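Local coordinates for o-succinylbenzoate synthase (Synechococcus elongatus, PDB 2OZT), which catalyses the dehydration of 2-succinyl-6-hydroxy-2,4-cyclohexadiene-1-carboxylate to 2-succinylbenzoate, a step of phylloquinone biosynthesis, with the help of a divalent metal cation, at residues 113-125 and 150-164. Numbering follows the deposited sequence.
Sequences LLGSGQAALEQWQ and ILKALLAALPPGAKL
The indole of W124 lies against the C-terminal end of helix 144-157, one face on L158 and the far end of its six-membered ring on P159. L158 CD2 makes a CH-pi contact, 4.0 Å from the centroid of the five-membered ring and 21° off its normal. The opposite face is covered from within its own helix by Q125 CG, and the Q125 amide is tied back by a hydrogen bond from NE2 to L121 O. The P159 and W124 side chains come at each other from opposite directions, P159 CD reaching W124 CZ3 obliquely at 3.5 Å, while W124 CZ2 lies 3.4 Å from the carbonyl A157 O. This placement follows from chi1 of 63°, which sets W124 CG between backbone N and carbonyl carbon. With W124 cut back to an alanine, L158 CD2 and the P159 ring would probably lose their aromatic partner, and a gap would be likely to open beside L154.

One turn earlier the L154 side chain is extended away from its amide nitrogen, which brings CD1 to W124 CD1 at 3.8 Å, and its CD2 touches A120 CB and L114 CD1. L121 runs past on the outer side: its CD2 sits 3.7 Å from L154 CB and also touches A153, and its CG meets I150 CG2 obliquely. Where the chain leads into helix 120-129, I150 CD1 packs on the backbone of G117 and Q118, 3.6 Å from Q118 N. No hydrogen bond joins the segments; the union is apolar packing, and the axes of 120-125 and 150-157 come within 9.9 Å, 25° from parallel. Beneath, L114 CD1 touches L164 CD1 from parallel strands separated by strand 134-138, whose W137 and F135 also pack here. Neighbouring helices laid side by side over successive parallel strands illustrate the outer layer of the TIM-type barrel domain of the enolase superfamily.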
loop_
_atom_site.group_PDB
_atom_site.type_symbol
_atom_site.label_atom_id
_atom_site.label_comp_id
_atom_site.label_asym_id
_atom_site.label_seq_id
_atom_site.Cartn_x
_atom_site.Cartn_y
_atom_site.Cartn_z
ATOM N N LEU A 113 7.878 11.146 0.838
ATOM C CA LEU A 113 6.735 12.000 0.489
ATOM C C LEU A 113 7.132 13.462 0.485
ATOM O O LEU A 113 7.962 13.915 1.275
ATOM C CB LEU A 113 5.567 11.759 1.468
ATOM C CG LEU A 113 5.079 10.316 1.528
ATOM C CD1 LEU A 113 3.879 10.208 2.479
ATOM C CD2 LEU A 113 4.718 9.741 0.148
ATOM N N LEU A 114 6.483 14.205 -0.409
ATOM C CA LEU A 114 6.574 15.656 -0.488
ATOM C C LEU A 114 5.167 16.243 -0.411
ATOM O O LEU A 114 4.240 15.801 -1.106
ATOM C CB LEU A 114 7.228 16.080 -1.795
ATOM C CG LEU A 114 8.620 15.511 -2.088
ATOM C CD1 LEU A 114 9.085 15.887 -3.498
ATOM C CD2 LEU A 114 9.570 16.120 -1.065
ATOM N N GLY A 115 5.024 17.204 0.492
ATOM C CA GLY A 115 3.692 17.765 0.733
ATOM C C GLY A 115 3.209 18.624 -0.426
ATOM O O GLY A 115 3.988 19.066 -1.263
ATOM N N SER A 116 1.902 18.849 -0.452
ATOM C CA SER A 116 1.332 19.631 -1.540
ATOM C C SER A 116 1.887 21.038 -1.571
ATOM O O SER A 116 2.315 21.599 -0.553
ATOM C CB SER A 116 -0.190 19.685 -1.434
ATOM O OG SER A 116 -0.593 20.312 -0.234
ATOM N N GLY A 117 1.859 21.624 -2.747
ATOM C CA GLY A 117 2.316 22.994 -2.910
ATOM C C GLY A 117 3.796 23.213 -2.844
ATOM O O GLY A 117 4.590 22.290 -3.043
ATOM N N GLN A 118 4.168 24.446 -2.524
ATOM C CA GLN A 118 5.531 24.895 -2.588
ATOM C C GLN A 118 6.420 24.162 -1.586
ATOM O O GLN A 118 7.655 24.184 -1.729
ATOM C CB GLN A 118 5.556 26.396 -2.286
ATOM C CG GLN A 118 6.124 27.213 -3.379
ATOM C CD GLN A 118 5.836 28.692 -3.194
ATOM O OE1 GLN A 118 4.672 29.122 -3.127
ATOM N NE2 GLN A 118 6.893 29.482 -3.119
ATOM N N ALA A 119 5.780 23.509 -0.616
ATOM C CA ALA A 119 6.458 22.675 0.418
ATOM C C ALA A 119 7.412 21.690 -0.216
ATOM O O ALA A 119 8.500 21.396 0.335
ATOM C CB ALA A 119 5.460 21.929 1.244
ATOM N N ALA A 120 7.019 21.140 -1.356
ATOM C CA ALA A 120 7.849 20.162 -2.044
ATOM C C ALA A 120 9.276 20.658 -2.246
ATOM O O ALA A 120 10.218 19.863 -2.223
ATOM C CB ALA A 120 7.234 19.763 -3.360
ATOM N N LEU A 121 9.430 21.976 -2.463
ATOM C CA LEU A 121 10.723 22.517 -2.834
ATOM C C LEU A 121 11.702 22.569 -1.656
ATOM O O LEU A 121 12.891 22.747 -1.875
ATOM C CB LEU A 121 10.544 23.926 -3.430
ATOM C CG LEU A 121 9.679 23.976 -4.682
ATOM C CD1 LEU A 121 9.561 25.468 -5.096
ATOM C CD2 LEU A 121 10.300 23.189 -5.801
ATOM N N GLU A 122 11.194 22.364 -0.441
ATOM C CA GLU A 122 12.051 22.485 0.738
ATOM C C GLU A 122 12.086 21.165 1.497
ATOM O O GLU A 122 12.838 21.034 2.471
ATOM C CB GLU A 122 11.578 23.608 1.684
ATOM C CG GLU A 122 10.217 23.302 2.330
ATOM C CD GLU A 122 9.372 24.524 2.705
ATOM O OE1 GLU A 122 9.667 25.651 2.242
ATOM O OE2 GLU A 122 8.360 24.333 3.406
ATOM N N GLN A 123 11.306 20.181 1.048
ATOM C CA GLN A 123 11.170 18.928 1.811
ATOM C C GLN A 123 11.944 17.738 1.253
ATOM O O GLN A 123 12.005 16.695 1.917
ATOM C CB GLN A 123 9.705 18.495 1.924
ATOM C CG GLN A 123 8.871 19.388 2.840
ATOM C CD GLN A 123 7.431 18.929 2.949
ATOM O OE1 GLN A 123 7.010 17.943 2.322
ATOM N NE2 GLN A 123 6.644 19.663 3.744
ATOM N N TRP A 124 12.528 17.854 0.083
ATOM C CA TRP A 124 13.219 16.686 -0.513
ATOM C C TRP A 124 14.633 16.523 0.014
ATOM O O TRP A 124 15.162 15.388 0.059
ATOM C CB TRP A 124 13.234 16.782 -2.058
ATOM C CG TRP A 124 13.982 17.954 -2.659
ATOM C CD1 TRP A 124 13.457 19.133 -3.093
ATOM C CD2 TRP A 124 15.386 18.004 -2.928
ATOM N NE1 TRP A 124 14.460 19.908 -3.619
ATOM C CE2 TRP A 124 15.661 19.246 -3.510
ATOM C CE3 TRP A 124 16.449 17.103 -2.696
ATOM C CZ2 TRP A 124 16.950 19.623 -3.890
ATOM C CZ3 TRP A 124 17.724 17.469 -3.054
ATOM C CH2 TRP A 124 17.969 18.730 -3.653
ATOM N N GLN A 125 15.243 17.626 0.444
ATOM C CA GLN A 125 16.670 17.626 0.769
ATOM C C GLN A 125 17.038 16.707 1.936
ATOM O O GLN A 125 18.017 15.965 1.817
ATOM C CB GLN A 125 17.113 19.095 1.033
ATOM C CG GLN A 125 17.034 20.025 -0.203
ATOM C CD GLN A 125 15.687 20.713 -0.347
ATOM O OE1 GLN A 125 14.649 20.301 0.223
ATOM N NE2 GLN A 125 15.685 21.795 -1.148
ATOM N N ILE A 150 5.574 24.983 -9.828
ATOM C CA ILE A 150 6.345 24.331 -8.750
ATOM C C ILE A 150 7.076 23.125 -9.332
ATOM O O ILE A 150 8.262 22.893 -9.049
ATOM C CB ILE A 150 5.453 23.922 -7.601
ATOM C CG1 ILE A 150 4.841 25.164 -6.935
ATOM C CG2 ILE A 150 6.270 23.118 -6.574
ATOM C CD1 ILE A 150 3.654 24.845 -6.084
ATOM N N LEU A 151 6.368 22.355 -10.158
ATOM C CA LEU A 151 6.970 21.149 -10.711
ATOM C C LEU A 151 8.216 21.459 -11.551
ATOM O O LEU A 151 9.245 20.780 -11.471
ATOM C CB LEU A 151 5.930 20.387 -11.555
ATOM C CG LEU A 151 6.427 19.050 -12.116
ATOM C CD1 LEU A 151 7.095 18.096 -11.080
ATOM C CD2 LEU A 151 5.285 18.309 -12.765
ATOM N N LYS A 152 8.113 22.516 -12.364
ATOM C CA LYS A 152 9.245 22.966 -13.153
ATOM C C LYS A 152 10.471 23.265 -12.243
ATOM O O LYS A 152 11.601 22.839 -12.541
ATOM C CB LYS A 152 8.833 24.195 -14.000
ATOM C CG LYS A 152 9.947 24.742 -14.862
ATOM C CD LYS A 152 9.349 25.741 -15.882
ATOM C CE LYS A 152 10.430 26.579 -16.555
ATOM N NZ LYS A 152 11.350 25.739 -17.361
ATOM N N ALA A 153 10.237 23.969 -11.144
ATOM C CA ALA A 153 11.309 24.301 -10.194
ATOM C C ALA A 153 11.835 23.039 -9.482
ATOM O O ALA A 153 13.045 22.894 -9.256
ATOM C CB ALA A 153 10.797 25.303 -9.183
ATOM N N LEU A 154 10.909 22.134 -9.136
ATOM C CA LEU A 154 11.288 20.900 -8.425
ATOM C C LEU A 154 12.147 20.035 -9.304
ATOM O O LEU A 154 13.176 19.485 -8.850
ATOM C CB LEU A 154 10.005 20.198 -7.973
ATOM C CG LEU A 154 10.199 18.856 -7.256
ATOM C CD1 LEU A 154 11.023 19.006 -5.945
ATOM C CD2 LEU A 154 8.836 18.221 -6.982
ATOM N N LEU A 155 11.771 19.904 -10.580
ATOM C CA LEU A 155 12.564 19.077 -11.471
ATOM C C LEU A 155 13.943 19.657 -11.717
ATOM O O LEU A 155 14.911 18.905 -11.841
ATOM C CB LEU A 155 11.860 18.872 -12.798
ATOM C CG LEU A 155 10.593 18.037 -12.790
ATOM C CD1 LEU A 155 9.929 18.125 -14.140
ATOM C CD2 LEU A 155 10.956 16.588 -12.433
ATOM N N ALA A 156 14.023 20.986 -11.785
ATOM C CA ALA A 156 15.328 21.650 -11.902
ATOM C C ALA A 156 16.224 21.480 -10.685
ATOM O O ALA A 156 17.454 21.381 -10.820
ATOM C CB ALA A 156 15.115 23.115 -12.207
ATOM N N ALA A 157 15.621 21.453 -9.496
ATOM C CA ALA A 157 16.352 21.349 -8.233
ATOM C C ALA A 157 16.782 19.923 -7.834
ATOM O O ALA A 157 17.808 19.748 -7.203
ATOM C CB ALA A 157 15.520 21.941 -7.141
ATOM N N LEU A 158 15.978 18.915 -8.177
ATOM C CA LEU A 158 16.297 17.543 -7.737
ATOM C C LEU A 158 17.623 17.092 -8.314
ATOM O O LEU A 158 17.942 17.384 -9.463
ATOM C CB LEU A 158 15.185 16.569 -8.148
ATOM C CG LEU A 158 13.891 16.659 -7.335
ATOM C CD1 LEU A 158 12.803 15.844 -8.036
ATOM C CD2 LEU A 158 14.124 16.078 -5.961
ATOM N N PRO A 159 18.432 16.374 -7.521
ATOM C CA PRO A 159 19.752 15.978 -8.058
ATOM C C PRO A 159 19.672 14.914 -9.132
ATOM O O PRO A 159 18.657 14.202 -9.247
ATOM C CB PRO A 159 20.473 15.388 -6.828
ATOM C CG PRO A 159 19.710 15.911 -5.634
ATOM C CD PRO A 159 18.266 15.951 -6.116
ATOM N N PRO A 160 20.753 14.732 -9.900
ATOM C CA PRO A 160 20.825 13.620 -10.841
ATOM C C PRO A 160 20.523 12.297 -10.173
ATOM O O PRO A 160 21.051 12.002 -9.055
ATOM C CB PRO A 160 22.292 13.632 -11.304
ATOM C CG PRO A 160 22.729 15.052 -11.087
ATOM C CD PRO A 160 21.977 15.579 -9.906
ATOM N N GLY A 161 19.670 11.522 -10.835
ATOM C CA GLY A 161 19.299 10.208 -10.305
ATOM C C GLY A 161 17.984 10.205 -9.544
ATOM O O GLY A 161 17.495 9.132 -9.178
ATOM N N ALA A 162 17.430 11.388 -9.235
ATOM C CA ALA A 162 16.122 11.465 -8.575
ATOM C C ALA A 162 14.999 10.873 -9.458
ATOM O O ALA A 162 15.017 10.985 -10.687
ATOM C CB ALA A 162 15.789 12.936 -8.169
ATOM N N LYS A 163 13.987 10.326 -8.801
ATOM C CA LYS A 163 12.762 9.886 -9.494
ATOM C C LYS A 163 11.573 10.487 -8.772
ATOM O O LYS A 163 11.599 10.635 -7.568
ATOM C CB LYS A 163 12.644 8.360 -9.476
ATOM C CG LYS A 163 13.679 7.637 -10.381
ATOM C CD LYS A 163 13.329 7.859 -11.880
ATOM C CE LYS A 163 14.322 7.135 -12.804
ATOM N NZ LYS A 163 14.081 5.658 -12.882
ATOM N N LEU A 164 10.527 10.884 -9.513
ATOM C CA LEU A 164 9.398 11.582 -8.919
ATOM C C LEU A 164 8.071 10.992 -9.406
ATOM O O LEU A 164 7.890 10.783 -10.613
ATOM C CB LEU A 164 9.511 13.066 -9.335
ATOM C CG LEU A 164 8.369 13.915 -8.835
ATOM C CD1 LEU A 164 8.286 13.957 -7.284
ATOM C CD2 LEU A 164 8.551 15.313 -9.474
#